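Local structure of uncharacterized protein (Legionella pneumophila subsp. pneumophila str. Philadelphia 1, 4RD8) at residues A[129-134]-A[183-188]; A[169-172]-A[177-180]. The protein is of unknown function, a largely helical, single-chain member of the DUF5636 family from Legionella pneumophila. The protein carries 3 engineered substitutions. All coordinates share one frame; numbering follows the deposited sequence.

Interaction 1 of 2, residues A[129-134]-A[183-188]; sequences LTHAIQ and LIDKLG
With CG anti to the carbonyl carbon in both His-131 (chi1 -71°) and Gln-134 (chi1 -77°), the two side chains leave the start of helix 130-144 three residues apart and reach Ile-184 and Asp-185, in the last part of helix 179-184 and just beyond it. A nearly straight 2.7 Å hydrogen bond in the ring plane joins His-131 ND1 to Gln-134 OE1. Gln-134 NE2 donates to Ile-184 O at 3.0 Å, coming in from the flank of the carbonyl and tilted out of its plane. Glutamine suits the place by offering acceptor and donor on one flat group; NE2 also serves Ser-192 O. The ring of His-131 likewise offers polar edge atoms in two directions, ND1 to the amide and NE2 to a water. Ile-184 lies alongside the pair, its CB 3.4 Å from Gln-134 OE1 and its CD1 4.2 Å from His-131 ND1. His-131 CE1 lies 3.3 Å from Asp-185 OD1, which sits at the ring edge, with ring and carboxylate planes 87° apart. The water, 2.8 Å from His-131 NE2, donates a weak bond to Asp-185 OD2; the carboxylate's stronger partner is Arg-122, in a salt bridge through OD1. Pro-195 and Leu-198 of helix 195-204 pack on Asp-185 and Gln-134, Leu-38 of helix 25-38 on Ile-184, and Ile-79 of helix 69-85 on Ala-132 and Ile-133.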
# COMPACT_ATOMS: atom_id res chain seq x y z
N LEU A 129 -4.01 7.87 3.09
CA LEU A 129 -4.22 6.59 2.42
C LEU A 129 -2.93 6.08 1.82
O LEU A 129 -2.96 5.40 0.79
CB LEU A 129 -5.25 6.74 1.29
CG LEU A 129 -6.63 7.30 1.66
CD1 LEU A 129 -7.48 7.45 0.42
CD2 LEU A 129 -7.31 6.40 2.66
N THR A 130 -1.80 6.41 2.44
CA THR A 130 -0.52 6.05 1.82
C THR A 130 -0.30 4.54 1.78
O THR A 130 0.20 4.02 0.80
CB THR A 130 0.68 6.76 2.48
OG1 THR A 130 0.46 8.18 2.45
CG2 THR A 130 1.96 6.45 1.73
N HIS A 131 -0.68 3.82 2.84
CA HIS A 131 -0.54 2.37 2.82
C HIS A 131 -1.44 1.76 1.74
O HIS A 131 -1.04 0.83 1.04
CB HIS A 131 -0.84 1.75 4.19
CG HIS A 131 0.19 2.03 5.23
ND1 HIS A 131 1.55 1.97 4.97
CD2 HIS A 131 0.07 2.35 6.54
CE1 HIS A 131 2.21 2.25 6.08
NE2 HIS A 131 1.34 2.49 7.04
N ALA A 132 -2.65 2.29 1.60
CA ALA A 132 -3.54 1.84 0.54
C ALA A 132 -2.89 2.05 -0.82
O ALA A 132 -2.97 1.19 -1.69
CB ALA A 132 -4.88 2.58 0.61
N ILE A 133 -2.24 3.20 -0.99
CA ILE A 133 -1.53 3.50 -2.23
C ILE A 133 -0.34 2.56 -2.47
O ILE A 133 -0.14 2.11 -3.60
CB ILE A 133 -1.12 4.98 -2.32
CG1 ILE A 133 -2.37 5.86 -2.44
CG2 ILE A 133 -0.22 5.22 -3.52
CD1 ILE A 133 -2.10 7.35 -2.35
N GLN A 134 0.44 2.26 -1.43
CA GLN A 134 1.52 1.28 -1.56
C GLN A 134 1.00 -0.02 -2.14
O GLN A 134 1.58 -0.57 -3.08
CB GLN A 134 2.20 1.01 -0.21
CG GLN A 134 3.16 2.10 0.22
CD GLN A 134 3.48 2.02 1.70
OE1 GLN A 134 2.60 1.71 2.51
NE2 GLN A 134 4.72 2.30 2.06
N LEU A 183 8.42 -3.92 4.97
CA LEU A 183 7.91 -3.76 3.62
C LEU A 183 7.35 -2.37 3.34
O LEU A 183 7.70 -1.76 2.34
CB LEU A 183 6.82 -4.80 3.32
CG LEU A 183 7.35 -6.23 3.26
CD1 LEU A 183 6.25 -7.16 2.76
CD2 LEU A 183 8.60 -6.32 2.37
N ILE A 184 6.50 -1.87 4.23
CA ILE A 184 5.71 -0.69 3.91
C ILE A 184 5.62 0.33 5.03
O ILE A 184 4.88 1.30 4.93
CB ILE A 184 4.27 -1.07 3.48
CG1 ILE A 184 3.57 -1.82 4.63
CG2 ILE A 184 4.28 -1.87 2.17
CD1 ILE A 184 2.12 -2.10 4.39
N ASP A 185 6.36 0.12 6.12
CA ASP A 185 6.33 1.09 7.22
C ASP A 185 7.74 1.34 7.76
O ASP A 185 7.94 1.51 8.97
CB ASP A 185 5.38 0.60 8.33
CG ASP A 185 4.49 1.70 8.87
OD1 ASP A 185 4.57 2.84 8.38
OD2 ASP A 185 3.67 1.42 9.77
N LYS A 186 8.72 1.36 6.85
CA LYS A 186 10.14 1.47 7.22
C LYS A 186 10.58 2.92 7.26
O LYS A 186 11.28 3.40 6.37
CB LYS A 186 11.03 0.68 6.25
CG LYS A 186 12.39 0.28 6.81
CD LYS A 186 12.23 -0.65 8.02
CE LYS A 186 13.58 -1.13 8.56
NZ LYS A 186 14.35 -0.06 9.27
N LEU A 187 10.16 3.62 8.31
CA LEU A 187 10.47 5.03 8.47
C LEU A 187 11.97 5.26 8.44
O LEU A 187 12.74 4.49 9.02
CB LEU A 187 9.90 5.55 9.79
CG LEU A 187 8.38 5.55 9.87
CD1 LEU A 187 7.91 6.25 11.14
CD2 LEU A 187 7.81 6.23 8.65
N GLY A 188 12.38 6.32 7.75
CA GLY A 188 13.78 6.65 7.64
C GLY A 188 14.39 6.31 6.29
O GLY A 188 15.42 6.88 5.92
O HOH W 1 0.88 3.39 9.60

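Interaction 2 of 2, residues A[169-172]-A[177-180]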
# COMPACT_ATOMS: atom_id res chain seq x y z
N ASP A 169 3.39 -14.79 13.11
CA ASP A 169 4.60 -15.33 12.50
C ASP A 169 5.39 -14.28 11.73
O ASP A 169 6.56 -14.49 11.41
CB ASP A 169 4.28 -16.47 11.53
CG ASP A 169 3.96 -17.77 12.23
OD1 ASP A 169 4.17 -17.88 13.45
OD2 ASP A 169 3.51 -18.70 11.52
N SER A 170 4.76 -13.14 11.43
CA SER A 170 5.49 -12.06 10.76
C SER A 170 5.86 -10.93 11.73
O SER A 170 6.13 -9.80 11.31
CB SER A 170 4.71 -11.53 9.54
OG SER A 170 3.49 -10.95 9.93
N SER A 171 5.87 -11.25 13.02
CA SER A 171 6.30 -10.32 14.06
C SER A 171 7.29 -10.97 15.02
O SER A 171 7.05 -11.00 16.22
CB SER A 171 5.10 -9.77 14.84
OG SER A 171 4.34 -8.88 14.03
N ASN A 172 8.39 -11.51 14.48
CA ASN A 172 9.47 -12.09 15.28
C ASN A 172 9.93 -11.10 16.35
O ASN A 172 10.37 -10.00 16.02
CB ASN A 172 10.64 -12.45 14.35
CG ASN A 172 11.71 -13.27 15.03
OD1 ASN A 172 12.02 -13.07 16.20
ND2 ASN A 172 12.30 -14.20 14.28
N PHE A 177 11.59 -4.75 14.07
CA PHE A 177 10.65 -4.43 13.00
C PHE A 177 9.83 -5.65 12.63
O PHE A 177 10.36 -6.76 12.58
CB PHE A 177 11.41 -3.90 11.78
CG PHE A 177 12.39 -2.82 12.10
CD1 PHE A 177 11.96 -1.51 12.26
CD2 PHE A 177 13.74 -3.10 12.28
CE1 PHE A 177 12.86 -0.50 12.58
CE2 PHE A 177 14.64 -2.10 12.60
CZ PHE A 177 14.20 -0.80 12.75
N THR A 178 8.54 -5.44 12.37
CA THR A 178 7.68 -6.50 11.85
C THR A 178 7.84 -6.56 10.34
O THR A 178 8.42 -5.66 9.74
CB THR A 178 6.20 -6.25 12.18
OG1 THR A 178 5.76 -5.05 11.52
CG2 THR A 178 6.00 -6.10 13.68
N CYS A 179 7.33 -7.63 9.73
CA CYS A 179 7.38 -7.73 8.27
C CYS A 179 6.58 -6.58 7.65
O CYS A 179 6.96 -6.04 6.60
CB CYS A 179 6.82 -9.08 7.81
SG CYS A 179 7.28 -9.54 6.11
N TRP A 180 5.48 -6.22 8.29
CA TRP A 180 4.72 -5.03 7.88
C TRP A 180 5.66 -3.82 7.83
O TRP A 180 5.73 -3.14 6.81
CB TRP A 180 3.57 -4.79 8.85
CG TRP A 180 2.87 -3.47 8.69
CD1 TRP A 180 3.28 -2.25 9.18
CD2 TRP A 180 1.61 -3.24 8.04
NE1 TRP A 180 2.36 -1.29 8.85
CE2 TRP A 180 1.33 -1.86 8.15
CE3 TRP A 180 0.71 -4.06 7.37
CZ2 TRP A 180 0.17 -1.28 7.62
CZ3 TRP A 180 -0.44 -3.49 6.84
CH2 TRP A 180 -0.70 -2.12 6.97
O HOH W 2 4.08 -7.93 10.10
O HOH W 3 9.18 -8.28 14.42
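The start of helix 179-184 is tied here to the loop that follows helix 157-162, with Thr-178 as the N-cap. Ser-170 O receives the amide N of Cys-179, the first residue of the helix, at 2.9 Å; the N-H points straight at the oxygen (179°), nearly along the C=O axis. Amides in the first turn of a helix have no carbonyl from a preceding turn, and this loop oxygen supplies one. A water takes the next amide, accepting from Trp-180 N at 2.9 Å, and also lies 3.0 Å from Ser-170 O. The CB atoms of Ser-170 and Cys-179 touch at 3.7 Å beside the bond. Serine suits its place through OG, which bonds back to Lys-164 O, with His-167 O a second acceptor in bonding range for its single proton. One residue on, Ser-171 OG rests 3.3 Å from the methyl CG2 of Thr-178. Threonine suits the N-cap because its hydroxyl, set between the backbone N and the carbonyl carbon (chi1 63°), can reach Asp-181 N, while its methyl packs against Ser-171. Farther out, a second water lies 2.6 Å from Asn-172 O and 2.7 Å from Phe-177 O, between the two chain segments. The arrangement is typical of a helix N-terminus with a threonine N-cap, whose first amide is also hydrogen-bonded to a carbonyl of the preceding loop.

In the fold
Both interactions use helix 179-184: interaction 2 fixes its beginning to the preceding loop, and interaction 1 joins its C-terminal part to helix 130-144. Their centres are about 15 Å apart, and along the chain interaction 2 is nested within the loop closed by interaction 1. Trp-180 connects them directly. Trp-180 NE1 lies 3.1 Å from Asp-185 OD2, probably hydrogen-bonded; the indole also meets the His-131 ring edge-to-face, with Trp-180 CZ2 3.8 Å from His-131 CD2. Nearer the surface, Lys-186 forms a cation-pi contact with Phe-177, Lys-186 NZ lying 3.6 Å from Phe-177 CZ. The touching residues of interaction 1 are buried, its centre about 6 Å from the centre of the chain, whereas interaction 2 is partly buried, its centre about 16 Å away.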